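Local coordinates for protein rutinosidase (Aspergillus niger, PDB 6I1A) that acts as a secreted family 5 glycoside hydrolase, named for cleaving rutinosides and probably also able to hydrolyse beta-1,3-glucans, at residues A[278-281]-A[282-286]; A[202-206]-A[207-211]; A[81-85]-A[86-90]. All coordinates share one frame; numbering follows the deposited sequence.

How the interactions relate
Going from the N terminus, interaction 3 comes first: residues 81-90 end helix 77-85 and turn the chain into strand 90-95. Interaction 2 (202-211) closes a small turn within the loop between strand 187-190 and helix 213-233. Interaction 1 (278-286) starts helix 280-290, which links strands 261-269 and 299-308. The three follow in series, neither nested nor crossed, and none touches another. Interactions 2 and 3 lie on opposite sides of the chain's centre, their centres about 33 Å apart, whereas the centres of interactions 1 and 2 are about 20 Å apart. Both of the latter touch the second subunit. All three belong to the cellulase-like part of this TIM-barrel enzyme.

Interaction 1: residues A[278-281]-A[282-286]; sequences ENLP and EYILA. With EDO (1,2-ethanediol), chain S.
L280 and I284 meet on the buried side of the first turn of helix 280-290, the connecting helix of a beta-alpha-beta unit of the TIM-barrel fold. Helical spacing sets their contact: I284 N donates to L280 O at 2.9 Å with an N-H...O angle of 167°. The side chains cross obliquely, L280 CD2 lying 3.9 Å from I284 CD1. Both touch Y269 of strand 261-269, which places this tight side against the barrel wall. A second regular helical bond runs from L285 N to P281 O.

N279, just ahead of the helix, is bonded less regularly. Its carbonyl O accepts from E282 N at 2.9 Å, a bent bond of 132°, and only weakly from Y283 N. With CG lodged between the backbone N and the carbonyl carbon, the N279 amide lies obliquely beside the Y283 ring: N279 OD1 is 3.4 Å from Y283 CD1, and the amide and ring planes stand 46° apart. Bonds from S276 N to OD1 and from ND2 to D274 O fix the amide's rotation.

The looser side belongs to the exposed E282, whose extended chain ends among small molecules. A 1,2-ethanediol, probably from the crystallisation liquor, lies over one face of the Y283 ring and is hydrogen-bonded to Q249 NE2 of the second subunit. A water links E278 O to E282 OE2, while E282 OE1 accepts from the diol's O2 at 2.8 Å.

Interaction 2: residues A[202-206]-A[207-211]; sequences MVVFG and TPLAL. With NAG (2-acetamido-2-deoxy-beta-D-glucopyranose), chain F; NAG (2-acetamido-2-deoxy-beta-D-glucopyranose), chain B.
V204 and T207 are the ends of a type II beta turn, and the V204 side chain runs from that turn across the short 3-10 segment 208-210. Its CB lies 3.9 Å from T207 OG1 and at a similar distance from L209 CB. From there the side chain forks. CG1, anti to the carbonyl carbon (chi1 -60°), packs on L209 CB at 3.8 Å, the two side chains crossing at about a right angle. V204 CG1 also meets C6 of an N-acetylglucosamine at 3.9 Å, part of a glycan carried by the protein itself. The other branch, CG2, sits between the backbone N and the carbonyl carbon and is directed at the backbone of L209 and A210; it comes within 3.9 Å of A210 CA. A210 CB approaches the V204 carbonyl O as well.

The turn passes through G206, whose positive phi of 81° is the usual third-position conformation of type II. Beyond it, the T207 hydroxyl donates through OG1 to V204 O at 2.8 Å, and T207 N donates to the same oxygen at 3.1 Å. Both donors arrive from one face of the carbonyl plane. F205 points away from 207-211 and meets F245 edge-to-face, while V203 and L209 pack on the second subunit. T207 OG1 also accepts from L209 N at 3.1 Å, forming an ST turn. Donating to V204 O and accepting from L209 N, this hydroxyl ties the beta turn to the 3-10 segment that follows, and the first bond sets the direction of its hydrogen.

Interaction 3: residues A[81-85]-A[86-90]; sequences DKLAS and GGITV. With EDO (1,2-ethanediol), chain L.
The carbonyl O of K82 is gripped twice, by G86 N at 3.1 Å and by the hydroxyl of S85, whose OG donates to it at 2.7 Å. These bonds finish helix 77-85, which ends in a Schellman motif before the chain enters strand 90-95 of the TIM barrel. The S85 hydroxyl folds back over its own helix because OG sits between the backbone N and the carbonyl carbon (chi1 82°).

Two further backbone bonds define the motif. G87 N reaches back to A84 O at 2.9 Å, and I88 N to L83 O at 3.1 Å. G87 itself takes a positive phi of 93°, turning the chain out of the helix. The outer bond brings the two flanking side chains together: L83 CB lies 4.0 Å from I88 CB, the apolar contact that commonly accompanies this cap. Helix 360-365 packs beside it, with I364 touching L83 and Y360 touching I88.

A 1,2-ethanediol, probably from the crystallisation liquor, is hydrogen-bonded to Y360 OH and N23 ND2. Its O1 donates to G86 O at 2.7 Å and lies 3.6 Å from I88 CD1.

Interaction 1: residues A[278-281]-A[282-286]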
loop_
_atom_site.group_PDB
_atom_site.type_symbol
_atom_site.label_atom_id
_atom_site.label_comp_id
_atom_site.label_asym_id
_atom_site.label_seq_id
_atom_site.Cartn_x
_atom_site.Cartn_y
_atom_site.Cartn_z
ATOM N N GLU A 278 3.751 -17.339 -7.520
ATOM C CA GLU A 278 2.910 -17.391 -8.724
ATOM C C GLU A 278 2.524 -15.993 -9.169
ATOM O O GLU A 278 2.544 -15.731 -10.382
ATOM C CB GLU A 278 1.655 -18.228 -8.452
ATOM C CG GLU A 278 0.766 -18.379 -9.682
ATOM C CD GLU A 278 1.474 -19.087 -10.835
ATOM O OE1 GLU A 278 2.152 -20.062 -10.541
ATOM O OE2 GLU A 278 1.462 -18.576 -11.998
ATOM N N ASN A 279 2.140 -15.107 -8.243
ATOM C CA ASN A 279 1.599 -13.785 -8.614
ATOM C C ASN A 279 2.668 -12.688 -8.568
ATOM O O ASN A 279 2.327 -11.513 -8.855
ATOM C CB ASN A 279 0.377 -13.416 -7.763
ATOM C CG ASN A 279 0.670 -13.097 -6.337
ATOM O OD1 ASN A 279 1.804 -12.726 -5.988
ATOM N ND2 ASN A 279 -0.329 -13.211 -5.477
ATOM N N LEU A 280 3.918 -13.059 -8.265
ATOM C CA LEU A 280 4.951 -12.008 -8.048
ATOM C C LEU A 280 5.025 -11.084 -9.241
ATOM O O LEU A 280 5.206 -9.872 -9.064
ATOM C CB LEU A 280 6.291 -12.660 -7.775
ATOM C CG LEU A 280 7.307 -11.674 -7.181
ATOM C CD1 LEU A 280 7.026 -11.436 -5.721
ATOM C CD2 LEU A 280 8.722 -12.146 -7.386
ATOM N N PRO A 281 4.998 -11.522 -10.523
ATOM C CA PRO A 281 5.117 -10.563 -11.621
ATOM C C PRO A 281 4.041 -9.474 -11.631
ATOM O O PRO A 281 4.287 -8.388 -12.176
ATOM C CB PRO A 281 5.097 -11.441 -12.897
ATOM C CG PRO A 281 5.557 -12.795 -12.368
ATOM C CD PRO A 281 4.961 -12.927 -10.989
ATOM N N GLU A 282 2.858 -9.773 -11.088
ATOM C CA GLU A 282 1.778 -8.784 -10.933
ATOM C C GLU A 282 2.189 -7.691 -9.961
ATOM O O GLU A 282 1.947 -6.486 -10.245
ATOM C CB GLU A 282 0.481 -9.448 -10.478
ATOM C CG GLU A 282 -0.065 -10.422 -11.489
ATOM C CD GLU A 282 -1.128 -11.352 -10.913
ATOM O OE1 GLU A 282 -1.759 -11.013 -9.939
ATOM O OE2 GLU A 282 -1.191 -12.497 -11.394
ATOM N N TYR A 283 2.805 -8.079 -8.885
ATOM C CA TYR A 283 3.269 -7.105 -7.844
ATOM C C TYR A 283 4.433 -6.287 -8.397
ATOM O O TYR A 283 4.552 -5.051 -8.156
ATOM C CB TYR A 283 3.646 -7.806 -6.548
ATOM C CG TYR A 283 2.459 -8.173 -5.695
ATOM C CD1 TYR A 283 1.766 -9.352 -5.875
ATOM C CD2 TYR A 283 2.000 -7.301 -4.736
ATOM C CE1 TYR A 283 0.628 -9.647 -5.153
ATOM C CE2 TYR A 283 0.884 -7.606 -3.961
ATOM C CZ TYR A 283 0.218 -8.799 -4.149
ATOM O OH TYR A 283 -0.943 -9.102 -3.444
ATOM N N ILE A 284 5.335 -6.928 -9.140
ATOM C CA ILE A 284 6.459 -6.218 -9.790
ATOM C C ILE A 284 5.896 -5.180 -10.769
ATOM O O ILE A 284 6.334 -3.999 -10.793
ATOM C CB ILE A 284 7.385 -7.246 -10.477
ATOM C CG1 ILE A 284 8.195 -8.009 -9.426
ATOM C CG2 ILE A 284 8.322 -6.629 -11.507
ATOM C CD1 ILE A 284 8.908 -9.247 -9.951
ATOM N N LEU A 285 4.971 -5.612 -11.640
ATOM C CA LEU A 285 4.411 -4.677 -12.619
ATOM C C LEU A 285 3.658 -3.539 -11.903
ATOM O O LEU A 285 3.768 -2.383 -12.354
ATOM C CB LEU A 285 3.495 -5.428 -13.598
ATOM C CG LEU A 285 2.863 -4.578 -14.709
ATOM C CD1 LEU A 285 3.945 -3.941 -15.559
ATOM C CD2 LEU A 285 1.946 -5.435 -15.566
ATOM N N ALA A 286 2.960 -3.793 -10.809
ATOM C CA ALA A 286 2.255 -2.742 -10.063
ATOM C C ALA A 286 3.251 -1.673 -9.571
ATOM O O ALA A 286 3.029 -0.440 -9.713
ATOM C CB ALA A 286 1.453 -3.328 -8.916
HETATM C C1 EDO S . -0.695 -7.097 -7.319
HETATM O O1 EDO S . -1.142 -5.798 -7.684
HETATM C C2 EDO S . -1.772 -8.091 -7.370
HETATM O O2 EDO S . -2.076 -8.535 -8.635
HETATM O O HOH W 1 1.564 -13.822 -12.540
#

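Interaction 2: residues A[202-206]-A[207-211]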
loop_
_atom_site.group_PDB
_atom_site.type_symbol
_atom_site.label_atom_id
_atom_site.label_comp_id
_atom_site.label_asym_id
_atom_site.label_seq_id
_atom_site.Cartn_x
_atom_site.Cartn_y
_atom_site.Cartn_z
ATOM N N MET A 202 6.993 -1.396 12.856
ATOM C CA MET A 202 7.577 -1.745 11.551
ATOM C C MET A 202 6.538 -2.152 10.505
ATOM O O MET A 202 6.914 -2.335 9.324
ATOM C CB MET A 202 8.659 -2.825 11.698
ATOM C CG MET A 202 9.957 -2.211 12.277
ATOM S SD MET A 202 10.838 -1.220 11.020
ATOM C CE MET A 202 11.503 -2.486 9.936
ATOM N N VAL A 203 5.243 -2.202 10.837
ATOM C CA VAL A 203 4.233 -2.455 9.805
ATOM C C VAL A 203 4.263 -1.373 8.730
ATOM O O VAL A 203 3.867 -1.658 7.565
ATOM C CB VAL A 203 2.851 -2.610 10.437
ATOM C CG1 VAL A 203 2.256 -1.299 10.960
ATOM C CG2 VAL A 203 1.946 -3.293 9.438
ATOM N N VAL A 204 4.722 -0.168 9.036
ATOM C CA VAL A 204 4.772 0.929 8.043
ATOM C C VAL A 204 6.094 0.918 7.272
ATOM O O VAL A 204 6.244 1.702 6.323
ATOM C CB VAL A 204 4.525 2.314 8.626
ATOM C CG1 VAL A 204 3.155 2.425 9.277
ATOM C CG2 VAL A 204 5.634 2.752 9.556
ATOM N N PHE A 205 7.059 0.112 7.687
ATOM C CA PHE A 205 8.332 0.141 6.915
ATOM C C PHE A 205 8.019 -0.351 5.504
ATOM O O PHE A 205 7.128 -1.190 5.291
ATOM C CB PHE A 205 9.418 -0.701 7.593
ATOM C CG PHE A 205 10.822 -0.251 7.212
ATOM C CD1 PHE A 205 11.314 0.964 7.614
ATOM C CD2 PHE A 205 11.603 -1.034 6.382
ATOM C CE1 PHE A 205 12.568 1.396 7.215
ATOM C CE2 PHE A 205 12.870 -0.616 6.001
ATOM C CZ PHE A 205 13.359 0.573 6.459
ATOM N N GLY A 206 8.738 0.179 4.504
ATOM C CA GLY A 206 8.421 -0.106 3.122
ATOM C C GLY A 206 7.302 0.690 2.496
ATOM O O GLY A 206 6.969 0.390 1.341
ATOM N N THR A 207 6.692 1.598 3.252
ATOM C CA THR A 207 5.551 2.371 2.779
ATOM C C THR A 207 5.815 3.864 2.973
ATOM O O THR A 207 6.701 4.260 3.789
ATOM C CB THR A 207 4.272 2.044 3.538
ATOM O OG1 THR A 207 4.181 2.707 4.785
ATOM C CG2 THR A 207 4.064 0.555 3.731
ATOM N N PRO A 208 4.999 4.723 2.373
ATOM C CA PRO A 208 5.153 6.171 2.591
ATOM C C PRO A 208 4.974 6.591 4.050
ATOM O O PRO A 208 5.436 7.679 4.403
ATOM C CB PRO A 208 4.054 6.766 1.709
ATOM C CG PRO A 208 4.004 5.776 0.538
ATOM C CD PRO A 208 4.111 4.441 1.213
ATOM N N LEU A 209 4.305 5.811 4.858
ATOM C CA LEU A 209 4.054 6.212 6.255
ATOM C C LEU A 209 5.308 6.023 7.110
ATOM O O LEU A 209 5.285 6.420 8.281
ATOM C CB LEU A 209 2.918 5.380 6.843
ATOM C CG LEU A 209 1.558 5.578 6.161
ATOM C CD1 LEU A 209 0.498 4.838 6.958
ATOM C CD2 LEU A 209 1.230 7.062 5.935
ATOM N N ALA A 210 6.402 5.479 6.549
ATOM C CA ALA A 210 7.645 5.321 7.337
ATOM C C ALA A 210 8.345 6.666 7.510
ATOM O O ALA A 210 9.196 6.756 8.419
ATOM C CB ALA A 210 8.545 4.377 6.625
ATOM N N LEU A 211 8.013 7.679 6.758
ATOM C CA LEU A 211 8.682 9.011 6.811
ATOM C C LEU A 211 7.623 10.095 6.874
ATOM O O LEU A 211 6.798 10.189 5.928
ATOM C CB LEU A 211 9.629 9.143 5.615
ATOM C CG LEU A 211 10.459 10.447 5.544
ATOM C CD1 LEU A 211 11.500 10.493 6.690
ATOM C CD2 LEU A 211 11.149 10.579 4.198
HETATM C C1 NAG F . 3.134 7.020 11.589
HETATM C C2 NAG F . 2.024 7.654 10.736
HETATM C C3 NAG F . 0.648 7.259 11.384
HETATM C C4 NAG F . 0.527 5.763 11.529
HETATM C C5 NAG F . 1.665 5.260 12.390
HETATM C C6 NAG F . 1.629 3.771 12.573
HETATM C C7 NAG F . 2.587 9.709 9.561
HETATM C C8 NAG F . 2.600 11.224 9.632
HETATM N N2 NAG F . 2.191 9.084 10.647
HETATM O O3 NAG F . -0.392 7.706 10.479
HETATM O O4 NAG F . -0.694 5.482 12.285
HETATM O O5 NAG F . 2.905 5.623 11.698
HETATM O O6 NAG F . 2.553 3.321 13.565
HETATM O O7 NAG F . 2.995 9.107 8.555
HETATM C C1 NAG B . -1.962 -7.609 11.425
HETATM C C2 NAG B . -0.962 -8.120 10.422
HETATM C C3 NAG B . 0.497 -7.798 10.899
HETATM C C4 NAG B . 0.615 -6.350 11.203
HETATM C C5 NAG B . -0.432 -5.904 12.187
HETATM C C6 NAG B . -0.377 -4.442 12.394
HETATM C C7 NAG B . -1.669 -10.097 9.148
HETATM C C8 NAG B . -1.672 -11.573 8.970
HETATM N N2 NAG B . -1.099 -9.565 10.248
HETATM O O3 NAG B . 1.398 -8.179 9.825
HETATM O O4 NAG B . 1.921 -6.030 11.793
HETATM O O5 NAG B . -1.759 -6.211 11.586
HETATM O O6 NAG B . -1.181 -4.036 13.527
HETATM O O7 NAG B . -2.096 -9.374 8.256
#

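Interaction 3: residues A[81-85]-A[86-90]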
loop_
_atom_site.group_PDB
_atom_site.type_symbol
_atom_site.label_atom_id
_atom_site.label_comp_id
_atom_site.label_asym_id
_atom_site.label_seq_id
_atom_site.Cartn_x
_atom_site.Cartn_y
_atom_site.Cartn_z
ATOM N N ASP A 81 34.227 -11.458 -11.722
ATOM C CA ASP A 81 34.211 -12.241 -12.969
ATOM C C ASP A 81 32.929 -13.052 -13.123
ATOM O O ASP A 81 32.351 -13.060 -14.232
ATOM C CB ASP A 81 35.425 -13.165 -13.012
ATOM C CG ASP A 81 36.758 -12.441 -13.107
ATOM O OD1 ASP A 81 36.816 -11.325 -13.660
ATOM O OD2 ASP A 81 37.761 -13.042 -12.666
ATOM N N LYS A 82 32.470 -13.658 -12.052
ATOM C CA LYS A 82 31.210 -14.453 -12.135
ATOM C C LYS A 82 30.021 -13.541 -12.452
ATOM O O LYS A 82 29.183 -13.818 -13.338
ATOM C CB LYS A 82 30.964 -15.167 -10.838
ATOM C CG LYS A 82 29.730 -16.060 -10.929
ATOM C CD LYS A 82 29.428 -16.760 -9.708
ATOM C CE LYS A 82 30.566 -17.544 -9.079
ATOM N NZ LYS A 82 30.187 -18.069 -7.737
ATOM N N LEU A 83 29.952 -12.397 -11.763
ATOM C CA LEU A 83 28.860 -11.434 -12.033
ATOM C C LEU A 83 28.910 -10.951 -13.475
ATOM O O LEU A 83 27.862 -10.856 -14.144
ATOM C CB LEU A 83 29.015 -10.281 -11.027
ATOM C CG LEU A 83 28.735 -10.654 -9.582
ATOM C CD1 LEU A 83 29.204 -9.567 -8.630
ATOM C CD2 LEU A 83 27.276 -10.976 -9.349
ATOM N N ALA A 84 30.078 -10.594 -14.005
ATOM C CA ALA A 84 30.231 -10.155 -15.390
ATOM C C ALA A 84 29.746 -11.250 -16.358
ATOM O O ALA A 84 29.080 -10.949 -17.351
ATOM C CB ALA A 84 31.674 -9.815 -15.679
ATOM N N SER A 85 30.044 -12.494 -16.030
ATOM C CA SER A 85 29.667 -13.652 -16.894
ATOM C C SER A 85 28.144 -13.745 -16.942
ATOM O O SER A 85 27.626 -14.308 -17.938
ATOM C CB SER A 85 30.330 -14.952 -16.440
ATOM O OG SER A 85 29.633 -15.593 -15.364
ATOM N N GLY A 86 27.446 -13.308 -15.897
ATOM C CA GLY A 86 25.964 -13.282 -15.882
ATOM C C GLY A 86 25.377 -12.012 -16.481
ATOM O O GLY A 86 24.138 -11.867 -16.407
ATOM N N GLY A 87 26.150 -11.073 -17.039
ATOM C CA GLY A 87 25.678 -9.853 -17.701
ATOM C C GLY A 87 25.602 -8.615 -16.756
ATOM O O GLY A 87 24.976 -7.628 -17.174
ATOM N N ILE A 88 26.171 -8.710 -15.577
ATOM C CA ILE A 88 26.150 -7.550 -14.643
ATOM C C ILE A 88 27.034 -6.439 -15.211
ATOM O O ILE A 88 28.217 -6.689 -15.578
ATOM C CB ILE A 88 26.582 -7.971 -13.243
ATOM C CG1 ILE A 88 25.568 -8.948 -12.639
ATOM C CG2 ILE A 88 26.857 -6.819 -12.293
ATOM C CD1 ILE A 88 24.156 -8.363 -12.518
ATOM N N THR A 89 26.508 -5.211 -15.178
ATOM C CA THR A 89 27.262 -4.021 -15.619
ATOM C C THR A 89 27.229 -2.882 -14.586
ATOM O O THR A 89 27.853 -1.833 -14.840
ATOM C CB THR A 89 26.725 -3.452 -16.914
ATOM O OG1 THR A 89 25.376 -3.058 -16.766
ATOM C CG2 THR A 89 26.844 -4.439 -18.056
ATOM N N VAL A 90 26.596 -3.067 -13.426
ATOM C CA VAL A 90 26.540 -2.043 -12.352
ATOM C C VAL A 90 26.766 -2.723 -11.022
ATOM O O VAL A 90 26.168 -3.816 -10.790
ATOM C CB VAL A 90 25.170 -1.360 -12.343
ATOM C CG1 VAL A 90 25.056 -0.367 -11.203
ATOM C CG2 VAL A 90 24.902 -0.695 -13.673
HETATM C C1 EDO L . 22.125 -9.629 -15.660
HETATM O O1 EDO L . 22.449 -10.600 -14.757
HETATM C C2 EDO L . 21.194 -10.055 -16.711
HETATM O O2 EDO L . 20.799 -8.894 -17.476
#